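Local coordinates for ABC-type transport system, sugar-family extracellular solute-binding protein (Peptoclostridium difficile 630, PDB 6HNK) that probably captures a small solute outside the cell, as the extracellular binding component of an ABC-type transport system, at residues P153-I158 with N183-V188; V214-L219 with I239-G244; A252-N257 with T289-N294. The protein carries 1 engineered substitution. All blocks are in the same frame, centred on the assembly; numbering follows the deposited sequence.

Contact 1 of 3, residues P153-I158 with N183-V188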
loop_
_atom_site.group_PDB
_atom_site.type_symbol
_atom_site.label_atom_id
_atom_site.label_comp_id
_atom_site.label_asym_id
_atom_site.label_seq_id
_atom_site.Cartn_x
_atom_site.Cartn_y
_atom_site.Cartn_z
ATOM N N PRO A 153 17.667 -17.612 3.774
ATOM C CA PRO A 153 17.463 -18.969 3.250
ATOM C C PRO A 153 17.518 -20.006 4.350
ATOM O O PRO A 153 18.226 -19.827 5.325
ATOM C CB PRO A 153 18.603 -19.160 2.241
ATOM C CG PRO A 153 19.468 -17.959 2.341
ATOM C CD PRO A 153 19.035 -17.138 3.517
ATOM N N LYS A 154 16.733 -21.062 4.205
ATOM C CA LYS A 154 16.609 -22.101 5.232
ATOM C C LYS A 154 16.194 -21.553 6.618
ATOM O O LYS A 154 16.507 -22.138 7.646
ATOM C CB LYS A 154 17.903 -22.935 5.311
ATOM C CG LYS A 154 18.073 -23.946 4.183
ATOM C CD LYS A 154 18.582 -23.308 2.903
ATOM C CE LYS A 154 18.961 -24.367 1.886
ATOM N NZ LYS A 154 18.863 -23.796 0.518
ATOM N N ALA A 155 15.467 -20.438 6.631
ATOM C CA ALA A 155 14.951 -19.876 7.877
ATOM C C ALA A 155 13.937 -20.850 8.434
ATOM O O ALA A 155 13.183 -21.442 7.670
ATOM C CB ALA A 155 14.296 -18.515 7.643
ATOM N N LYS A 156 13.972 -21.032 9.751
ATOM C CA LYS A 156 13.007 -21.847 10.491
ATOM C C LYS A 156 12.071 -21.018 11.361
ATOM O O LYS A 156 10.962 -21.458 11.651
ATOM C CB LYS A 156 13.738 -22.831 11.399
ATOM C CG LYS A 156 14.525 -23.897 10.662
ATOM C CD LYS A 156 15.765 -24.295 11.442
ATOM C CE LYS A 156 16.499 -25.437 10.764
ATOM N NZ LYS A 156 15.699 -26.698 10.767
ATOM N N THR A 157 12.503 -19.837 11.803
ATOM C CA THR A 157 11.729 -19.091 12.796
ATOM C C THR A 157 11.704 -17.571 12.532
ATOM O O THR A 157 12.748 -16.891 12.521
ATOM C CB THR A 157 12.160 -19.446 14.239
ATOM O OG1 THR A 157 11.614 -18.500 15.162
ATOM C CG2 THR A 157 13.669 -19.496 14.368
ATOM N N ILE A 158 10.480 -17.073 12.335
ATOM C CA ILE A 158 10.205 -15.684 12.035
ATOM C C ILE A 158 9.929 -14.910 13.341
ATOM O O ILE A 158 9.144 -15.341 14.190
ATOM C CB ILE A 158 8.989 -15.578 11.078
ATOM C CG1 ILE A 158 9.217 -16.429 9.822
ATOM C CG2 ILE A 158 8.721 -14.128 10.673
ATOM C CD1 ILE A 158 8.028 -16.487 8.873
ATOM N N ASN A 183 3.143 -23.015 6.339
ATOM C CA ASN A 183 4.409 -23.184 5.606
ATOM C C ASN A 183 5.574 -23.827 6.415
ATOM O O ASN A 183 6.655 -24.075 5.860
ATOM C CB ASN A 183 4.839 -21.830 5.032
ATOM C CG ASN A 183 3.948 -21.364 3.889
ATOM O OD1 ASN A 183 3.276 -20.335 3.987
ATOM N ND2 ASN A 183 3.949 -22.115 2.792
ATOM N N GLY A 184 5.360 -24.105 7.700
ATOM C CA GLY A 184 6.343 -24.800 8.524
ATOM C C GLY A 184 7.345 -23.905 9.223
ATOM O O GLY A 184 8.450 -24.348 9.555
ATOM N N PHE A 185 6.966 -22.651 9.466
ATOM C CA PHE A 185 7.756 -21.740 10.302
ATOM C C PHE A 185 7.188 -21.633 11.706
ATOM O O PHE A 185 5.975 -21.784 11.927
ATOM C CB PHE A 185 7.773 -20.333 9.715
ATOM C CG PHE A 185 8.406 -20.246 8.369
ATOM C CD1 PHE A 185 9.776 -20.230 8.241
ATOM C CD2 PHE A 185 7.625 -20.161 7.227
ATOM C CE1 PHE A 185 10.357 -20.137 6.990
ATOM C CE2 PHE A 185 8.198 -20.065 5.971
ATOM C CZ PHE A 185 9.568 -20.057 5.850
ATOM N N LYS A 186 8.088 -21.333 12.639
ATOM C CA LYS A 186 7.732 -21.003 14.010
ATOM C C LYS A 186 7.687 -19.489 14.099
ATOM O O LYS A 186 8.358 -18.801 13.312
ATOM C CB LYS A 186 8.771 -21.567 14.989
ATOM C CG LYS A 186 9.066 -23.044 14.777
ATOM C CD LYS A 186 9.266 -23.805 16.078
ATOM C CE LYS A 186 8.898 -25.284 15.940
ATOM N NZ LYS A 186 7.927 -25.713 16.995
ATOM N N VAL A 187 6.885 -18.979 15.035
ATOM C CA VAL A 187 6.751 -17.529 15.257
ATOM C C VAL A 187 7.212 -17.182 16.678
ATOM O O VAL A 187 6.957 -17.946 17.619
ATOM C CB VAL A 187 5.293 -17.048 15.063
ATOM C CG1 VAL A 187 5.200 -15.537 15.177
ATOM C CG2 VAL A 187 4.738 -17.509 13.725
ATOM N N VAL A 188 7.914 -16.054 16.819
ATOM C CA VAL A 188 8.206 -15.462 18.128
ATOM C C VAL A 188 7.626 -14.056 18.103
ATOM O O VAL A 188 7.937 -13.269 17.202
ATOM C CB VAL A 188 9.722 -15.395 18.452
ATOM C CG1 VAL A 188 9.943 -14.998 19.909
ATOM C CG2 VAL A 188 10.402 -16.731 18.189
#
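The methyl end of Ile158 settles over one face of the Phe185 ring, and this is the main side-chain meeting between 153-158 and 183-188. Ile158 CD1 stands 4.2 Å from the ring centroid in a CH-pi contact, displaced toward the CG side of the ring, whose CG atom it approaches to 3.8 Å. The ring's edge is turned to the backbone of the incoming loop: Ala155 O lies 3.2 Å from Phe185 CE1, near the ring plane, and Lys156 O is the other atom close to that plane. Ala155 CB stands 4.3 Å from Phe185 CE1, a looser apolar contact. With CG anti to the carbonyl carbon (chi1 -62°), the Phe185 ring lies against Ala155 and Ile158.

Backbone bonds set the register next to this cluster. Lys186 N donates to Lys156 O, Ile158 N to Lys186 O and Val188 N to Ile158 O, all at 2.9 to 3.0 Å. Ile158 thus bonds through its N to Lys186 and through its O to Val188, the two residues flanking its neighbour Val187, as in a parallel pair. Thr157 sits beside Lys186 on one face and Ile158 beside Val187 on the other. The two strands belong to a beta-alpha-beta unit, strand 157-163, helix 167-183 and strand 186-192, and strand 186-192 is an outermost strand of the sheet within this chain. Thr157 OG1 meets Val188 CG2 at 3.7 Å, and Lys186 sends its chain away from the partner strand.

Further out, Gly184 with its positive phi takes the chain out of helix 167-183 toward the strand. Tyr179 and Ala180 of that helix touch Phe185, and Leu148 touches both Phe185 and Ile158. Asp210, through OD2, accepts hydrogen bonds from the backbone N of both Lys156 and Thr157 where the first strand begins.

Contact 2 of 3, residues V214-L219 with I239-G244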
loop_
_atom_site.group_PDB
_atom_site.type_symbol
_atom_site.label_atom_id
_atom_site.label_comp_id
_atom_site.label_asym_id
_atom_site.label_seq_id
_atom_site.Cartn_x
_atom_site.Cartn_y
_atom_site.Cartn_z
ATOM N N VAL A 214 8.449 -6.678 9.856
ATOM C CA VAL A 214 7.905 -5.411 10.346
ATOM C C VAL A 214 6.601 -5.139 9.583
ATOM O O VAL A 214 6.639 -4.763 8.401
ATOM C CB VAL A 214 8.909 -4.249 10.128
ATOM C CG1 VAL A 214 8.391 -2.954 10.738
ATOM C CG2 VAL A 214 10.264 -4.596 10.729
ATOM N N PRO A 215 5.437 -5.364 10.236
ATOM C CA PRO A 215 4.176 -4.952 9.598
ATOM C C PRO A 215 4.011 -3.425 9.466
ATOM O O PRO A 215 4.827 -2.665 9.982
ATOM C CB PRO A 215 3.101 -5.538 10.532
ATOM C CG PRO A 215 3.800 -5.835 11.813
ATOM C CD PRO A 215 5.195 -6.194 11.432
ATOM N N THR A 216 2.966 -2.995 8.760
ATOM C CA THR A 216 2.580 -1.590 8.716
ATOM C C THR A 216 1.930 -1.276 10.066
ATOM O O THR A 216 0.770 -1.572 10.297
ATOM C CB THR A 216 1.595 -1.301 7.568
ATOM O OG1 THR A 216 0.401 -2.062 7.764
ATOM C CG2 THR A 216 2.190 -1.673 6.212
ATOM N N ASP A 217 2.713 -0.681 10.950
ATOM C CA ASP A 217 2.416 -0.620 12.379
ATOM C C ASP A 217 3.149 0.609 12.932
ATOM O O ASP A 217 4.382 0.598 13.033
ATOM C CB ASP A 217 2.911 -1.922 13.014
ATOM C CG ASP A 217 2.909 -1.908 14.527
ATOM O OD1 ASP A 217 3.791 -1.268 15.126
ATOM O OD2 ASP A 217 2.072 -2.615 15.122
ATOM N N ASN A 218 2.385 1.652 13.269
ATOM C CA ASN A 218 2.933 2.984 13.580
ATOM C C ASN A 218 4.017 3.011 14.660
ATOM O O ASN A 218 4.989 3.763 14.543
ATOM C CB ASN A 218 1.814 3.943 13.972
ATOM C CG ASN A 218 0.842 4.198 12.842
ATOM O OD1 ASN A 218 1.192 4.099 11.667
ATOM N ND2 ASN A 218 -0.391 4.529 13.195
ATOM N N LEU A 219 3.852 2.190 15.695
ATOM C CA LEU A 219 4.834 2.108 16.775
ATOM C C LEU A 219 6.213 1.700 16.264
ATOM O O LEU A 219 7.203 2.404 16.502
ATOM C CB LEU A 219 4.367 1.126 17.864
ATOM C CG LEU A 219 5.314 0.820 19.036
ATOM C CD1 LEU A 219 5.863 2.095 19.657
ATOM C CD2 LEU A 219 4.600 -0.020 20.083
ATOM N N ILE A 239 12.370 -7.848 7.048
ATOM C CA ILE A 239 11.404 -7.749 5.943
ATOM C C ILE A 239 10.255 -6.833 6.360
ATOM O O ILE A 239 9.656 -7.026 7.423
ATOM C CB ILE A 239 10.810 -9.135 5.554
ATOM C CG1 ILE A 239 11.918 -10.144 5.213
ATOM C CG2 ILE A 239 9.818 -8.995 4.399
ATOM C CD1 ILE A 239 12.847 -9.717 4.092
ATOM N N ALA A 240 9.945 -5.854 5.516
ATOM C CA ALA A 240 8.873 -4.909 5.796
ATOM C C ALA A 240 7.713 -5.092 4.833
ATOM O O ALA A 240 7.891 -5.588 3.723
ATOM C CB ALA A 240 9.397 -3.485 5.731
ATOM N N ALA A 241 6.532 -4.674 5.276
ATOM C CA ALA A 241 5.317 -4.746 4.489
ATOM C C ALA A 241 5.174 -3.613 3.490
ATOM O O ALA A 241 4.266 -3.656 2.652
ATOM C CB ALA A 241 4.108 -4.759 5.408
ATOM N N GLU A 242 6.025 -2.591 3.577
ATOM C CA GLU A 242 5.980 -1.480 2.619
ATOM C C GLU A 242 7.327 -0.762 2.504
ATOM O O GLU A 242 8.221 -1.013 3.300
ATOM C CB GLU A 242 4.854 -0.507 2.998
ATOM C CG GLU A 242 4.957 0.076 4.405
ATOM C CD GLU A 242 3.755 0.935 4.798
ATOM O OE1 GLU A 242 3.777 1.498 5.923
ATOM O OE2 GLU A 242 2.788 1.041 4.005
ATOM N N SER A 243 7.451 0.127 1.512
ATOM C CA SER A 243 8.744 0.773 1.172
ATOM C C SER A 243 9.299 1.714 2.224
ATOM O O SER A 243 10.515 1.885 2.315
ATOM C CB SER A 243 8.648 1.559 -0.131
ATOM O OG SER A 243 8.545 2.939 0.139
ATOM N N GLY A 244 8.409 2.355 2.982
ATOM C CA GLY A 244 8.805 3.329 3.989
ATOM C C GLY A 244 9.873 2.836 4.947
ATOM O O GLY A 244 10.951 3.413 5.009
#
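Two backbone hydrogen bonds tie Val214 to the end of strand 238-240 and the first residue after it. Val214 N donates to Ile239 O at 2.7 Å and 166°, and Val214 O accepts from Ala241 N at 3.1 Å, a more bent bond at 144°. Val214 and Ala240 so form a parallel bridge, in which the CA of Ala240 comes to 3.4 Å from Val214 O, a CA-H...O contact.

The apolar contacts are small. Val214 CB and Ala240 CB, on the same face of the sheet, are 4.5 Å apart, and beyond the bridge Ala241 CB points across to Thr216 CG2 at 3.7 Å. Here the strands 211-214 and 238-240, neighbours in the sheet, both give way at their C-terminal ends to loops that lead into helices. This is the strand-to-helix layout of the alpha/beta lobes in periplasmic-binding-protein folds, where the loops at such strand ends commonly line the cleft.

A third kind of meeting joins a methyl to a carboxylate. Thr216 CG2 lies 3.4 Å from Glu242 CD and touches both carboxylate oxygens, the two side chains crossing at about a right angle. Glu242 CG lies between its backbone N and carbonyl carbon (chi1 58°), and from there the chain runs extended to bring the carboxylate against the methyl.

Polar partners lie around the segments. Asp217, the N-cap of helix 218-222, uses OD1 for Val220 N and OD2 for Ser169 OG and Asn163 N, while Gln172 NE2 donates to Thr216 O.

Contact 3 of 3, residues A252-N257 with T289-N294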
loop_
_atom_site.group_PDB
_atom_site.type_symbol
_atom_site.label_atom_id
_atom_site.label_comp_id
_atom_site.label_asym_id
_atom_site.label_seq_id
_atom_site.Cartn_x
_atom_site.Cartn_y
_atom_site.Cartn_z
ATOM N N ALA A 252 14.278 -5.224 3.036
ATOM C CA ALA A 252 13.505 -5.289 1.798
ATOM C C ALA A 252 12.029 -5.356 2.045
ATOM O O ALA A 252 11.572 -5.621 3.156
ATOM C CB ALA A 252 13.927 -6.493 0.975
ATOM N N CYS A 253 11.283 -5.106 0.989
ATOM C CA CYS A 253 9.849 -5.234 1.026
ATOM C C CYS A 253 9.378 -5.568 -0.363
ATOM O O CYS A 253 10.134 -5.472 -1.336
ATOM C CB CYS A 253 9.215 -3.925 1.463
ATOM S SG CYS A 253 9.470 -2.570 0.280
ATOM N N GLN A 254 8.113 -5.940 -0.445
ATOM C CA GLN A 254 7.473 -6.186 -1.712
ATOM C C GLN A 254 6.502 -5.023 -1.952
ATOM O O GLN A 254 5.283 -5.169 -1.846
ATOM C CB GLN A 254 6.795 -7.559 -1.670
ATOM C CG GLN A 254 6.501 -8.148 -3.042
ATOM C CD GLN A 254 7.558 -9.121 -3.549
ATOM O OE1 GLN A 254 7.966 -10.049 -2.841
ATOM N NE2 GLN A 254 7.969 -8.939 -4.806
ATOM N N GLY A 255 7.068 -3.854 -2.259
ATOM C CA GLY A 255 6.291 -2.621 -2.478
ATOM C C GLY A 255 5.696 -2.493 -3.871
ATOM O O GLY A 255 6.188 -3.117 -4.812
ATOM N N ILE A 256 4.642 -1.681 -4.002
ATOM C CA ILE A 256 3.933 -1.498 -5.287
ATOM C C ILE A 256 4.463 -0.280 -6.027
ATOM O O ILE A 256 4.869 0.704 -5.394
ATOM C CB ILE A 256 2.404 -1.319 -5.105
ATOM C CG1 ILE A 256 1.802 -2.532 -4.405
ATOM C CG2 ILE A 256 1.709 -1.130 -6.459
ATOM C CD1 ILE A 256 0.326 -2.391 -4.125
ATOM N N ASN A 257 4.461 -0.360 -7.363
ATOM C CA ASN A 257 4.698 0.803 -8.213
ATOM C C ASN A 257 3.360 1.534 -8.371
ATOM O O ASN A 257 2.482 1.102 -9.120
ATOM C CB ASN A 257 5.286 0.395 -9.571
ATOM C CG ASN A 257 5.970 1.555 -10.290
ATOM O OD1 ASN A 257 5.451 2.670 -10.331
ATOM N ND2 ASN A 257 7.140 1.288 -10.873
ATOM N N THR A 289 4.149 -5.817 -8.679
ATOM C CA THR A 289 4.844 -5.416 -7.438
ATOM C C THR A 289 6.340 -5.707 -7.557
ATOM O O THR A 289 6.729 -6.808 -7.947
ATOM C CB THR A 289 4.291 -6.128 -6.183
ATOM O OG1 THR A 289 4.792 -7.471 -6.102
ATOM C CG2 THR A 289 2.772 -6.158 -6.203
ATOM N N ASP A 290 7.166 -4.721 -7.207
ATOM C CA ASP A 290 8.619 -4.799 -7.373
ATOM C C ASP A 290 9.328 -5.021 -6.033
ATOM O O ASP A 290 8.909 -4.484 -5.005
ATOM C CB ASP A 290 9.138 -3.508 -8.032
ATOM C CG ASP A 290 8.514 -3.242 -9.411
ATOM O OD1 ASP A 290 8.320 -4.202 -10.195
ATOM O OD2 ASP A 290 8.232 -2.063 -9.715
ATOM N N ILE A 291 10.394 -5.822 -6.045
ATOM C CA ILE A 291 11.200 -6.060 -4.842
ATOM C C ILE A 291 12.080 -4.842 -4.630
ATOM O O ILE A 291 12.858 -4.476 -5.527
ATOM C CB ILE A 291 12.110 -7.304 -4.969
ATOM C CG1 ILE A 291 11.267 -8.589 -5.056
ATOM C CG2 ILE A 291 13.077 -7.394 -3.790
ATOM C CD1 ILE A 291 12.054 -9.876 -5.275
ATOM N N ILE A 292 11.971 -4.235 -3.448
ATOM C CA ILE A 292 12.767 -3.073 -3.108
ATOM C C ILE A 292 13.711 -3.407 -1.965
ATOM O O ILE A 292 13.271 -3.752 -0.879
ATOM C CB ILE A 292 11.878 -1.897 -2.715
ATOM C CG1 ILE A 292 10.955 -1.528 -3.882
ATOM C CG2 ILE A 292 12.737 -0.690 -2.333
ATOM C CD1 ILE A 292 9.814 -0.608 -3.498
ATOM N N VAL A 293 15.006 -3.270 -2.220
ATOM C CA VAL A 293 16.048 -3.696 -1.283
ATOM C C VAL A 293 16.890 -2.500 -0.839
ATOM O O VAL A 293 17.280 -1.658 -1.644
ATOM C CB VAL A 293 16.982 -4.741 -1.939
ATOM C CG1 VAL A 293 18.110 -5.153 -1.005
ATOM C CG2 VAL A 293 16.195 -5.964 -2.361
ATOM N N ASN A 294 17.190 -2.445 0.447
ATOM C CA ASN A 294 18.091 -1.439 0.951
ATOM C C ASN A 294 19.529 -1.884 0.684
ATOM O O ASN A 294 20.115 -2.648 1.455
ATOM C CB ASN A 294 17.848 -1.179 2.432
ATOM C CG ASN A 294 18.377 0.165 2.872
ATOM O OD1 ASN A 294 19.518 0.529 2.572
ATOM N ND2 ASN A 294 17.548 0.920 3.578
#
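Ala252 and Cys253 pack closely against Ile292 and Val293 at one end of this antiparallel pair. Cys253 and Ile292 form a hydrogen-bonded pair: Cys253 N donates to Ile292 O at 3.0 Å, and Ile292 N returns a nearly straight bond to Cys253 O at 3.1 Å. On one face Cys253 SG rests 3.9 Å from Ile292 CB; on the other, Ala252 CB meets Val293 CG2 at 4.1 Å, with Phe151 of helix 148-151 touching both residues.

Toward Thr289 the pairing slackens. The assigned bond there, Asp290 N to Gly255 O, is bent to 138°. Ile292 CD1 comes within 4.2 Å of Gly255 CA, on the side where a side chain on residue 255 would be tight against it. Ile256 CG1 and Thr289 CG2 stay 4.2 Å apart, crossing obliquely. At the partly exposed margin Asp290 OD2 sits 3.7 Å from Asn257 ND2, the amide and carboxylate planes standing 82° apart.

This pairing is the antiparallel one in a mixed sheet whose other neighbouring strands pair parallel; strand 311-314 follows the direction of 289-294. The chemistry thus divides: reciprocal backbone bonds among apolar groups at Cys253 and Ile292, lighter side-chain touches and a polar margin toward Asn257.

All three contacts lie in one mixed sheet and follow one another in series along the chain. Contact 1 joins strands 157-163 and 186-192 at one margin; contact 2 joins 211-214 to 238-240, and contact 3 joins 252-256 to 289-294, with strand 311-314 beyond. Contacts 2 and 3 have centres about 12 Å apart and meet directly, Ala240 N lying 2.9 Å from Ala252 O in a probable hydrogen bond. Contact 1 has its centre about 19 Å from that of contact 2. Strand 157-163 neighbours strand 211-214, so the contacts run across the sheet from its 186-192 margin to the antiparallel pairing, consistent with its forming the core of one lobe of a two-lobed binding protein.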